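Local atomic coordinates of 3-oxoadipate enol-lactonase (Burkholderia xenovorans, PDB entry 2XUA), a protein that probably hydrolyses the enol-lactone ring of 3-oxoadipate enol-lactone, a step of aromatic (catechol) catabolism, using an alpha/beta hydrolase fold. Residues Trp28-Trp42 against Ile91-Thr105. Numbering follows the deposited sequence.
With SHF (laevulinic acid), chain C.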
loop_
_atom_site.group_PDB
_atom_site.type_symbol
_atom_site.label_atom_id
_atom_site.label_comp_id
_atom_site.label_asym_id
_atom_site.label_seq_id
_atom_site.Cartn_x
_atom_site.Cartn_y
_atom_site.Cartn_z
ATOM N N TRP B 28 7.451 -14.869 -17.622
ATOM C CA TRP B 28 6.554 -13.988 -16.899
ATOM C C TRP B 28 5.777 -14.751 -15.833
ATOM O O TRP B 28 5.514 -15.943 -15.985
ATOM C CB TRP B 28 5.568 -13.394 -17.877
ATOM C CG TRP B 28 6.095 -12.184 -18.566
ATOM C CD1 TRP B 28 6.551 -12.129 -19.845
ATOM C CD2 TRP B 28 6.123 -10.849 -18.063
ATOM N NE1 TRP B 28 6.914 -10.837 -20.153
ATOM C CE2 TRP B 28 6.697 -10.037 -19.069
ATOM C CE3 TRP B 28 5.800 -10.265 -16.839
ATOM C CZ2 TRP B 28 6.935 -8.662 -18.894
ATOM C CZ3 TRP B 28 5.989 -8.842 -16.668
ATOM C CH2 TRP B 28 6.553 -8.079 -17.685
ATOM N N ILE B 29 5.418 -14.053 -14.751
ATOM C CA ILE B 29 4.385 -14.520 -13.803
ATOM C C ILE B 29 3.404 -13.376 -13.595
ATOM O O ILE B 29 3.846 -12.206 -13.460
ATOM C CB ILE B 29 4.934 -15.135 -12.505
ATOM C CG1 ILE B 29 3.786 -15.717 -11.665
ATOM C CG2 ILE B 29 5.784 -14.108 -11.738
ATOM C CD1 ILE B 29 4.296 -16.280 -10.300
ATOM N N VAL B 30 2.092 -13.683 -13.628
ATOM C CA VAL B 30 1.061 -12.652 -13.374
ATOM C C VAL B 30 0.437 -13.049 -12.058
ATOM O O VAL B 30 0.154 -14.215 -11.845
ATOM C CB VAL B 30 -0.042 -12.693 -14.467
ATOM C CG1 VAL B 30 -1.247 -11.754 -14.120
ATOM C CG2 VAL B 30 0.567 -12.355 -15.851
ATOM N N LEU B 31 0.257 -12.092 -11.161
ATOM C CA LEU B 31 -0.337 -12.422 -9.838
ATOM C C LEU B 31 -1.745 -11.824 -9.900
ATOM O O LEU B 31 -1.894 -10.713 -10.416
ATOM C CB LEU B 31 0.498 -11.700 -8.759
ATOM C CG LEU B 31 1.950 -12.203 -8.716
ATOM C CD1 LEU B 31 2.765 -11.581 -7.510
ATOM C CD2 LEU B 31 1.967 -13.749 -8.634
ATOM N N SER B 32 -2.738 -12.447 -9.266
ATOM C CA SER B 32 -4.060 -11.846 -9.263
ATOM C C SER B 32 -4.662 -11.846 -7.872
ATOM O O SER B 32 -4.566 -12.828 -7.159
ATOM C CB SER B 32 -4.938 -12.588 -10.300
ATOM O OG SER B 32 -6.177 -11.884 -10.397
ATOM N N ASN B 33 -5.186 -10.697 -7.449
ATOM C CA ASN B 33 -5.437 -10.376 -6.037
ATOM C C ASN B 33 -6.805 -10.953 -5.550
ATOM O O ASN B 33 -7.677 -11.359 -6.329
ATOM C CB ASN B 33 -5.592 -8.857 -5.821
ATOM C CG ASN B 33 -4.454 -8.018 -6.397
ATOM O OD1 ASN B 33 -4.606 -6.807 -6.602
ATOM N ND2 ASN B 33 -3.347 -8.639 -6.695
ATOM N N SER B 34 -6.947 -10.965 -4.241
ATOM C CA SER B 34 -8.230 -11.283 -3.571
ATOM C C SER B 34 -9.191 -10.111 -3.632
ATOM O O SER B 34 -8.770 -8.922 -3.678
ATOM C CB SER B 34 -7.914 -11.534 -2.086
ATOM O OG SER B 34 -9.031 -12.239 -1.485
ATOM N N LEU B 35 -10.500 -10.405 -3.553
ATOM C CA LEU B 35 -11.486 -9.354 -3.296
ATOM C C LEU B 35 -11.136 -8.446 -2.103
ATOM O O LEU B 35 -10.854 -8.931 -1.025
ATOM C CB LEU B 35 -12.881 -9.995 -3.091
ATOM C CG LEU B 35 -14.058 -9.091 -2.869
ATOM C CD1 LEU B 35 -14.329 -8.291 -4.130
ATOM C CD2 LEU B 35 -15.225 -9.990 -2.485
ATOM N N GLY B 36 -11.243 -7.114 -2.282
ATOM C CA GLY B 36 -10.981 -6.140 -1.218
ATOM C C GLY B 36 -9.488 -5.930 -0.952
ATOM O O GLY B 36 -9.135 -5.371 0.077
ATOM N N THR B 37 -8.605 -6.360 -1.878
ATOM C CA THR B 37 -7.159 -6.073 -1.716
ATOM C C THR B 37 -6.685 -5.295 -2.935
ATOM O O THR B 37 -7.404 -5.170 -3.912
ATOM C CB THR B 37 -6.303 -7.352 -1.575
ATOM O OG1 THR B 37 -6.372 -8.082 -2.797
ATOM C CG2 THR B 37 -6.846 -8.246 -0.448
ATOM N N ASP B 38 -5.464 -4.806 -2.887
ATOM C CA ASP B 38 -4.857 -4.270 -4.083
ATOM C C ASP B 38 -3.515 -4.946 -4.265
ATOM O O ASP B 38 -3.185 -5.869 -3.531
ATOM C CB ASP B 38 -4.749 -2.749 -4.030
ATOM C CG ASP B 38 -3.690 -2.230 -3.081
ATOM O OD1 ASP B 38 -3.038 -3.018 -2.408
ATOM O OD2 ASP B 38 -3.491 -0.989 -3.023
ATOM N N LEU B 39 -2.719 -4.480 -5.239
ATOM C CA LEU B 39 -1.531 -5.227 -5.578
ATOM C C LEU B 39 -0.424 -5.247 -4.530
ATOM O O LEU B 39 0.537 -6.012 -4.695
ATOM C CB LEU B 39 -1.053 -4.846 -6.975
ATOM C CG LEU B 39 -0.205 -3.647 -7.449
ATOM C CD1 LEU B 39 -0.823 -2.784 -8.447
ATOM C CD2 LEU B 39 0.740 -2.896 -6.489
ATOM N N SER B 40 -0.549 -4.423 -3.472
ATOM C CA SER B 40 0.384 -4.459 -2.335
ATOM C C SER B 40 0.315 -5.766 -1.577
ATOM O O SER B 40 1.260 -6.137 -0.830
ATOM C CB SER B 40 0.146 -3.262 -1.367
ATOM O OG SER B 40 -1.113 -3.367 -0.645
HETATM N N MSE B 41 -0.802 -6.492 -1.732
HETATM C CA MSE B 41 -0.932 -7.762 -0.963
HETATM C C MSE B 41 0.132 -8.792 -1.345
HETATM O O MSE B 41 0.436 -9.654 -0.561
HETATM C CB MSE B 41 -2.327 -8.362 -1.112
HETATM C CG MSE B 41 -2.583 -8.841 -2.547
HETATM SE SE MSE B 41 -3.929 -10.212 -2.480
HETATM C CE MSE B 41 -2.925 -11.699 -1.730
ATOM N N TRP B 42 0.752 -8.665 -2.540
ATOM C CA TRP B 42 1.745 -9.627 -2.976
ATOM C C TRP B 42 3.164 -9.146 -2.646
ATOM O O TRP B 42 4.120 -9.752 -3.049
ATOM C CB TRP B 42 1.654 -9.758 -4.507
ATOM C CG TRP B 42 0.400 -10.460 -4.935
ATOM C CD1 TRP B 42 -0.626 -9.926 -5.647
ATOM C CD2 TRP B 42 0.090 -11.853 -4.731
ATOM N NE1 TRP B 42 -1.603 -10.884 -5.842
ATOM C CE2 TRP B 42 -1.190 -12.079 -5.310
ATOM C CE3 TRP B 42 0.729 -12.898 -4.067
ATOM C CZ2 TRP B 42 -1.836 -13.330 -5.280
ATOM C CZ3 TRP B 42 0.115 -14.161 -4.042
ATOM C CH2 TRP B 42 -1.183 -14.357 -4.641
ATOM N N ILE B 91 2.892 -9.587 -23.630
ATOM C CA ILE B 91 3.209 -10.830 -22.912
ATOM C C ILE B 91 2.484 -11.998 -23.617
ATOM O O ILE B 91 1.256 -11.983 -23.673
ATOM C CB ILE B 91 2.724 -10.789 -21.477
ATOM C CG1 ILE B 91 3.531 -9.778 -20.665
ATOM C CG2 ILE B 91 2.789 -12.185 -20.862
ATOM C CD1 ILE B 91 2.942 -9.529 -19.305
ATOM N N ALA B 92 3.215 -12.986 -24.114
ATOM C CA ALA B 92 2.543 -14.015 -24.883
ATOM C C ALA B 92 2.065 -15.198 -24.038
ATOM O O ALA B 92 1.083 -15.833 -24.400
ATOM C CB ALA B 92 3.405 -14.516 -26.050
ATOM N N ARG B 93 2.810 -15.538 -22.998
ATOM C CA ARG B 93 2.446 -16.630 -22.107
ATOM C C ARG B 93 2.946 -16.278 -20.716
ATOM O O ARG B 93 3.953 -15.565 -20.575
ATOM C CB ARG B 93 3.116 -17.905 -22.591
ATOM C CG ARG B 93 2.672 -19.223 -21.953
ATOM C CD ARG B 93 2.917 -20.326 -23.013
ATOM N NE ARG B 93 3.794 -21.446 -22.642
ATOM C CZ ARG B 93 5.074 -21.359 -22.255
ATOM N NH1 ARG B 93 5.688 -20.192 -22.085
ATOM N NH2 ARG B 93 5.755 -22.473 -22.004
ATOM N N ALA B 94 2.293 -16.787 -19.672
ATOM C CA ALA B 94 2.782 -16.511 -18.318
ATOM C C ALA B 94 2.358 -17.584 -17.347
ATOM O O ALA B 94 1.303 -18.234 -17.511
ATOM C CB ALA B 94 2.249 -15.126 -17.841
ATOM N N ASN B 95 3.181 -17.770 -16.331
ATOM C CA ASN B 95 2.760 -18.389 -15.106
ATOM C C ASN B 95 1.728 -17.485 -14.437
ATOM O O ASN B 95 1.653 -16.270 -14.682
ATOM C CB ASN B 95 3.974 -18.672 -14.195
ATOM C CG ASN B 95 5.014 -19.517 -14.885
ATOM O OD1 ASN B 95 5.951 -19.006 -15.516
ATOM N ND2 ASN B 95 4.811 -20.823 -14.840
ATOM N N PHE B 96 0.886 -18.083 -13.613
ATOM C CA PHE B 96 -0.205 -17.344 -13.031
ATOM C C PHE B 96 -0.368 -17.858 -11.631
ATOM O O PHE B 96 -0.376 -19.075 -11.391
ATOM C CB PHE B 96 -1.505 -17.534 -13.835
ATOM C CG PHE B 96 -2.652 -16.655 -13.366
ATOM C CD1 PHE B 96 -2.891 -15.431 -13.958
ATOM C CD2 PHE B 96 -3.501 -17.081 -12.316
ATOM C CE1 PHE B 96 -3.972 -14.623 -13.512
ATOM C CE2 PHE B 96 -4.533 -16.253 -11.846
ATOM C CZ PHE B 96 -4.793 -15.086 -12.447
ATOM N N CYS B 97 -0.505 -16.907 -10.705
ATOM C CA CYS B 97 -0.700 -17.212 -9.274
ATOM C C CYS B 97 -1.742 -16.244 -8.792
ATOM O O CYS B 97 -1.530 -15.016 -8.780
ATOM C CB CYS B 97 0.608 -17.016 -8.475
ATOM S SG CYS B 97 0.470 -17.283 -6.665
ATOM N N GLY B 98 -2.861 -16.794 -8.364
ATOM C CA GLY B 98 -4.009 -15.973 -7.966
ATOM C C GLY B 98 -4.505 -16.477 -6.648
ATOM O O GLY B 98 -4.401 -17.677 -6.373
ATOM N N LEU B 99 -4.970 -15.543 -5.827
ATOM C CA LEU B 99 -5.447 -15.865 -4.512
ATOM C C LEU B 99 -6.934 -15.524 -4.427
ATOM O O LEU B 99 -7.327 -14.450 -4.776
ATOM C CB LEU B 99 -4.662 -15.134 -3.420
ATOM C CG LEU B 99 -4.867 -15.683 -1.987
ATOM C CD1 LEU B 99 -3.573 -15.655 -1.167
ATOM C CD2 LEU B 99 -5.976 -15.003 -1.237
ATOM N N SER B 100 -7.717 -16.503 -3.939
ATOM C CA SER B 100 -9.184 -16.423 -3.855
ATOM C C SER B 100 -9.891 -16.114 -5.183
ATOM O O SER B 100 -9.778 -16.925 -6.083
ATOM C CB SER B 100 -9.677 -15.533 -2.682
ATOM O OG SER B 100 -11.027 -15.976 -2.415
HETATM N N MSE B 101 -10.593 -14.984 -5.333
HETATM C CA MSE B 101 -11.086 -14.628 -6.729
HETATM C C MSE B 101 -9.949 -14.593 -7.773
HETATM O O MSE B 101 -10.197 -14.831 -8.947
HETATM C CB MSE B 101 -11.818 -13.315 -6.788
HETATM C CG MSE B 101 -10.865 -12.140 -6.725
HETATM SE SE MSE B 101 -11.797 -10.519 -6.798
HETATM C CE MSE B 101 -12.532 -10.577 -8.654
ATOM N N GLY B 102 -8.705 -14.345 -7.326
ATOM C CA GLY B 102 -7.557 -14.459 -8.249
ATOM C C GLY B 102 -7.317 -15.891 -8.675
ATOM O O GLY B 102 -7.032 -16.170 -9.857
ATOM N N GLY B 103 -7.438 -16.823 -7.723
ATOM C CA GLY B 103 -7.292 -18.261 -8.045
ATOM C C GLY B 103 -8.412 -18.682 -8.971
ATOM O O GLY B 103 -8.164 -19.412 -9.934
ATOM N N LEU B 104 -9.636 -18.212 -8.678
ATOM C CA LEU B 104 -10.838 -18.446 -9.560
ATOM C C LEU B 104 -10.621 -17.961 -11.024
ATOM O O LEU B 104 -10.855 -18.716 -12.014
ATOM C CB LEU B 104 -12.072 -17.801 -8.884
ATOM C CG LEU B 104 -13.432 -17.939 -9.597
ATOM C CD1 LEU B 104 -13.885 -19.375 -9.711
ATOM C CD2 LEU B 104 -14.505 -17.035 -8.964
ATOM N N THR B 105 -10.129 -16.723 -11.174
ATOM C CA THR B 105 -9.673 -16.186 -12.480
ATOM C C THR B 105 -8.630 -17.104 -13.147
ATOM O O THR B 105 -8.602 -17.312 -14.404
ATOM C CB THR B 105 -9.076 -14.790 -12.239
ATOM O OG1 THR B 105 -10.080 -13.965 -11.660
ATOM C CG2 THR B 105 -8.614 -14.116 -13.552
HETATM C C4 SHF C . -13.349 -10.691 0.544
HETATM C C5 SHF C . -11.960 -11.048 -0.002
HETATM C C3 SHF C . -14.340 -11.807 0.912
HETATM C C2 SHF C . -13.791 -13.216 1.253
HETATM C C1 SHF C . -14.789 -14.044 2.166
HETATM O O4 SHF C . -13.653 -9.497 0.731
HETATM O O1 SHF C . -14.516 -14.000 3.380
HETATM O OH1 SHF C . -15.723 -14.765 1.676
HETATM O O HOH W 1 6.558 -16.163 -20.070
HETATM O O HOH W 2 -11.583 -13.857 -0.659
HETATM O O HOH W 3 -11.416 -12.998 -3.484
#
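Two central parallel strands of the alpha/beta hydrolase sheet, 28-32 and 94-99, run side by side here; 94-99 leads into the probable nucleophile elbow, where Gly-98, Ser-100 and Gly-102 fit the GxSxG pattern, and 28-32 into the loop with Ser-34 and Leu-35 beside the ligand. Backbone bonds zip the pair from Asn-95 N on Trp-28 O to Leu-99 N on Ser-32 O (3.1 Å). At the start of the strands Ile-91 lies over one face of the Trp-28 indole, its CG1 3.6 Å from the centroid of the five-membered ring and its CD1 reaching over the middle of the ring system. On the same side of the sheet Val-30 CB packs on Phe-96 CD1 at 4.0 Å, and the CZ of that ring comes to 3.3 Å from Ser-32 CB. Ser-32 OG itself bonds to Tyr-58. The other side carries Leu-31 and Cys-97: with SG anti to the backbone N (chi1 177°), the sulfur approaches Trp-42 obliquely, 3.9 Å from CH2. That indole is sandwiched between Met-41 CE and Leu-31 CB, while Leu-99 CB also meets its six-membered ring.

Beyond the strands, Ser-100 sits at phi 55°, psi -116°, the strained backbone expected of such an elbow, and its side chain touches His-244. Water 2 links Ser-34 OG to Ser-100 OG. Water 3 accepts from both Leu-35 N and Met-101 N, each at 2.8 Å. Two backbone N-H groups converging on one water beside the probable nucleophile, next to bound laevulinic acid, are consistent with an oxyanion hole occupied by solvent.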